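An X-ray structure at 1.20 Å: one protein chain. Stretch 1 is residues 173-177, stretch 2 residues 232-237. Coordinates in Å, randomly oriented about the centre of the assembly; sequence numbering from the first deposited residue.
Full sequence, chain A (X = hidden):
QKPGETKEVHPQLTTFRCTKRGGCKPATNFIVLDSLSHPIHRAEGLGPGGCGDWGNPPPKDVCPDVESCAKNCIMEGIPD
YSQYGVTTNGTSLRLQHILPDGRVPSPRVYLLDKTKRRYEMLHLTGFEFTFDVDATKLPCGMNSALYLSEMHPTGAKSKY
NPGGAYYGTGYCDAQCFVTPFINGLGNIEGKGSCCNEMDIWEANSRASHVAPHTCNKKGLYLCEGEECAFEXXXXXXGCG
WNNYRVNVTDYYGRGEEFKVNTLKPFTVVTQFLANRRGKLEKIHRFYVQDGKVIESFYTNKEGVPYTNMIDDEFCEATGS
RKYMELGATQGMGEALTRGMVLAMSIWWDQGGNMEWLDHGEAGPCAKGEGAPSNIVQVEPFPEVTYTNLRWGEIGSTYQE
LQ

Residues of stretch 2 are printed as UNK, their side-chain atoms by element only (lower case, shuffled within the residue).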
ATOM      1  N   ASP A 173      -7.509  -2.150  -5.418  1.00  7.94           N
ATOM      2  CA  ASP A 173      -7.419  -2.364  -3.966  1.00  8.64           C
ATOM      3  C   ASP A 173      -8.808  -2.737  -3.470  1.00  7.93           C
ATOM      4  O   ASP A 173      -9.748  -2.910  -4.251  1.00  8.79           O
ATOM      5  CB  ASP A 173      -6.770  -1.168  -3.278  1.00  8.47           C
ATOM      6  CG  ASP A 173      -7.547   0.133  -3.311  1.00  8.68           C
ATOM      7  OD1 ASP A 173      -8.805   0.050  -3.460  1.00  8.84           O
ATOM      8  OD2 ASP A 173      -6.914   1.213  -3.172  1.00  9.87           O
ATOM      9  N   ALA A 174      -8.929  -2.868  -2.154  1.00  8.19           N
ATOM     10  CA  ALA A 174     -10.173  -3.366  -1.562  1.00  8.70           C
ATOM     11  C   ALA A 174     -11.253  -2.320  -1.458  1.00  8.78           C
ATOM     12  O   ALA A 174     -12.344  -2.635  -0.972  1.00  9.79           O
ATOM     13  CB  ALA A 174      -9.899  -4.020  -0.219  1.00  9.71           C
ATOM     14  N   GLN A 175     -11.007  -1.095  -1.925  1.00  8.49           N
ATOM     15  CA  GLN A 175     -12.024  -0.036  -1.942  1.00  8.96           C
ATOM     16  C   GLN A 175     -12.816   0.008  -3.218  1.00  8.95           C
ATOM     17  O   GLN A 175     -13.845   0.738  -3.247  1.00 10.10           O
ATOM     18  CB  GLN A 175     -11.412   1.332  -1.677  1.00 10.12           C
ATOM     19  CG  GLN A 175     -10.671   1.438  -0.363  1.00 11.06           C
ATOM     20  CD  GLN A 175     -11.417   0.993   0.858  1.00 12.54           C
ATOM     21  OE1 GLN A 175     -12.550   1.378   1.069  1.00 14.80           O
ATOM     22  NE2 GLN A 175     -10.742   0.216   1.732  1.00 13.35           N
ATOM     23  N   CYS A 176     -12.432  -0.692  -4.262  1.00  9.06           N
ATOM     24  CA  CYS A 176     -13.234  -0.764  -5.490  1.00  9.50           C
ATOM     25  C   CYS A 176     -13.540   0.657  -6.059  1.00  9.48           C
ATOM     26  O   CYS A 176     -14.647   0.894  -6.546  1.00 10.19           O
ATOM     27  CB  CYS A 176     -14.545  -1.515  -5.232  1.00 10.04           C
ATOM     28  SG  CYS A 176     -14.383  -3.274  -4.875  1.00 10.90           S
ATOM     29  N   PHE A 177     -12.517   1.505  -6.078  1.00  9.31           N
ATOM     30  CA  PHE A 177     -12.713   2.853  -6.609  1.00  9.61           C
ATOM     31  C   PHE A 177     -12.818   2.848  -8.125  1.00  9.06           C
ATOM     32  O   PHE A 177     -12.236   2.044  -8.846  1.00  9.45           O
ATOM     33  CB  PHE A 177     -11.521   3.715  -6.211  1.00 10.44           C
ATOM     34  CG  PHE A 177     -11.365   4.017  -4.739  1.00 11.00           C
ATOM     35  CD1 PHE A 177     -12.436   4.521  -3.996  1.00 13.31           C
ATOM     36  CD2 PHE A 177     -10.138   3.852  -4.142  1.00 12.15           C
ATOM     37  CE1 PHE A 177     -12.281   4.903  -2.689  1.00 15.29           C
ATOM     38  CE2 PHE A 177      -9.966   4.252  -2.808  1.00 14.26           C
ATOM     39  CZ  PHE A 177     -11.050   4.732  -2.103  1.00 15.26           C
ATOM     40  N   UNK A 232     -20.565  -5.416  -0.749  1.00 12.77           N
ATOM     41  CA  UNK A 232     -20.193  -6.024  -2.040  1.00 12.76           C
ATOM     42  C   UNK A 232     -19.081  -7.024  -1.943  1.00 11.25           C
ATOM     43  O   UNK A 232     -19.007  -7.815  -1.002  1.00 12.84           O
ATOM     44  N   UNK A 233     -18.241  -7.052  -2.969  1.00 10.69           N
ATOM     45  CA  UNK A 233     -17.281  -8.161  -3.228  1.00 10.53           C
ATOM     46  C   UNK A 233     -15.972  -8.017  -2.437  1.00  9.62           C
ATOM     47  O   UNK A 233     -15.200  -8.978  -2.377  1.00 10.07           O
ATOM     48  c   UNK A 233     -18.210  -8.647  -5.518  1.00 13.80           C
ATOM     49  c   UNK A 233     -16.960  -8.299  -4.719  1.00 11.78           C
ATOM     50  c   UNK A 233     -16.269  -7.094  -5.282  1.00 12.16           C
ATOM     51  N   UNK A 234     -15.705  -6.833  -1.877  1.00  9.57           N
ATOM     52  CA  UNK A 234     -14.474  -6.600  -1.116  1.00  9.67           C
ATOM     53  C   UNK A 234     -14.781  -6.077   0.285  1.00  9.23           C
ATOM     54  O   UNK A 234     -15.802  -5.417   0.530  1.00 10.64           O
ATOM     55  c   UNK A 234     -13.558  -5.602  -1.848  1.00  9.67           C
ATOM     56  s   UNK A 234     -12.712  -6.247  -3.282  1.00 10.97           S
ATOM     57  N   UNK A 235     -13.817  -6.315   1.161  1.00  9.12           N
ATOM     58  CA  UNK A 235     -13.836  -5.926   2.571  1.00  8.80           C
ATOM     59  C   UNK A 235     -13.172  -4.557   2.724  1.00  8.75           C
ATOM     60  O   UNK A 235     -11.943  -4.454   2.761  1.00  9.15           O
ATOM     61  c   UNK A 235     -12.681  -6.637   4.742  1.00  9.64           C
ATOM     62  o   UNK A 235     -11.696  -7.172   5.223  1.00 10.46           O
ATOM     63  o   UNK A 235     -13.448  -5.780   5.365  1.00 10.18           O
ATOM     64  c   UNK A 235     -13.083  -6.980   3.339  1.00  9.74           C
ATOM     65  N   UNK A 236     -13.979  -3.506   2.766  1.00  9.28           N
ATOM     66  CA  UNK A 236     -13.443  -2.133   2.871  1.00  9.24           C
ATOM     67  C   UNK A 236     -12.738  -1.902   4.175  1.00  9.49           C
ATOM     68  O   UNK A 236     -11.727  -1.162   4.210  1.00 10.94           O
ATOM     69  n   UNK A 236     -16.075   0.362  -1.280  1.00 12.06           N
ATOM     70  c   UNK A 236     -15.184  -1.093   1.323  1.00 10.30           C
ATOM     71  c   UNK A 236     -16.217   0.031   1.173  1.00 11.65           C
ATOM     72  c   UNK A 236     -14.570  -1.115   2.704  1.00  9.71           C
ATOM     73  c   UNK A 236     -16.959   0.058  -0.124  1.00 12.29           C
ATOM     74  N   UNK A 237     -13.261  -2.417   5.283  1.00 10.06           N
ATOM     75  CA  UNK A 237     -12.736  -2.107   6.608  1.00 10.68           C
ATOM     76  C   UNK A 237     -11.464  -2.852   6.893  1.00  9.77           C
ATOM     77  O   UNK A 237     -10.574  -2.268   7.534  1.00 12.49           O
ATOM     78  c   UNK A 237     -14.872  -1.400   7.745  1.00 17.85           C
ATOM     79  c   UNK A 237     -13.740  -2.395   7.694  1.00 13.23           C
ATOM     80  o   UNK A 237     -14.854  -0.396   7.034  1.00 21.90           O
ATOM     81  n   UNK A 237     -15.837  -1.675   8.627  1.00 23.84           N
TER
HETATM   82  O   HOH W   1     -14.897  -2.094  -1.908  1.00 11.15           O
HETATM   83  O   HOH W   2     -14.581   2.611  -0.393  1.00 19.75           O

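Position 232 has backbone atoms alone, with no side-chain atom after CA. That is glycine, Gly232, and it makes no contact with stretch 1; it leads the chain into the contact.

Position 233 carries three side-chain carbons, one bonded to both of the others, so the branch lies at CB itself. A small, beta-branched hydrocarbon is valine. In Val233 the CA-to-CB bond points sideways, yet CG2 lies 4.3 Å from SG of Cys176. This is a light apolar contact, and a compact, uncharged side chain fits a buried site beside sulfur.

At position 234 one carbon is followed by one sulfur, which defines cysteine. The CA-to-CB bond of Cys234 points toward stretch 1, where CB approaches O of Ala174 at 3.3 Å and CB of Ala174 at 4.3 Å. Its SG lies 3.8 Å from SG of Cys176, far longer than the roughly 2 Å of a disulfide. The two sulfurs therefore pack without bonding to each other; each is bonded covalently elsewhere in the structure.

Position 235 shows two carbons, the second carrying two oxygens: a short carboxylate, hence aspartate. The CA-to-CB bond of Asp235 points away, and OD1 is hydrogen-bonded to a residue next to one of the stretches, so a polar group can be accommodated in this buried place. What meets stretch 1 is the backbone, its O lying 3.6 Å from CB of Ala174.

Position 236 has four carbons in a row ending in nitrogen, the unbranched chain of lysine. Its length lets Lys236 run past CB, which lies 3.6 Å from OE1 of Gln175, and bring NZ 3.0 Å from O of Gln175. The angle there is too poor for a hydrogen bond, but water 1 and water 2 each accept one from NZ at 2.8 Å.

Position 237 has two carbons, the second bearing one oxygen and one nitrogen, the amide of asparagine. Asn237 is exposed and does not touch stretch 1, which suits a polar side chain.

The contact joins a buried apolar patch to a polar, hydrated one. Asp173 to Cys176 form a type I turn, steadied by a hydrogen bond from N of Gln175 to OD1 of Asp173 at 2.9 Å. From this turn, NE2 of Gln175 donates the direct hydrogen bond to O of Lys236 at 3.0 Å. The waters complete the link: at 2.8 Å each, water 1 donates to O of Ala174 and water 2 to OE1 of Gln175, tying both to the lysine ammonium.

Stretch 2 (232-237) GVCDKN
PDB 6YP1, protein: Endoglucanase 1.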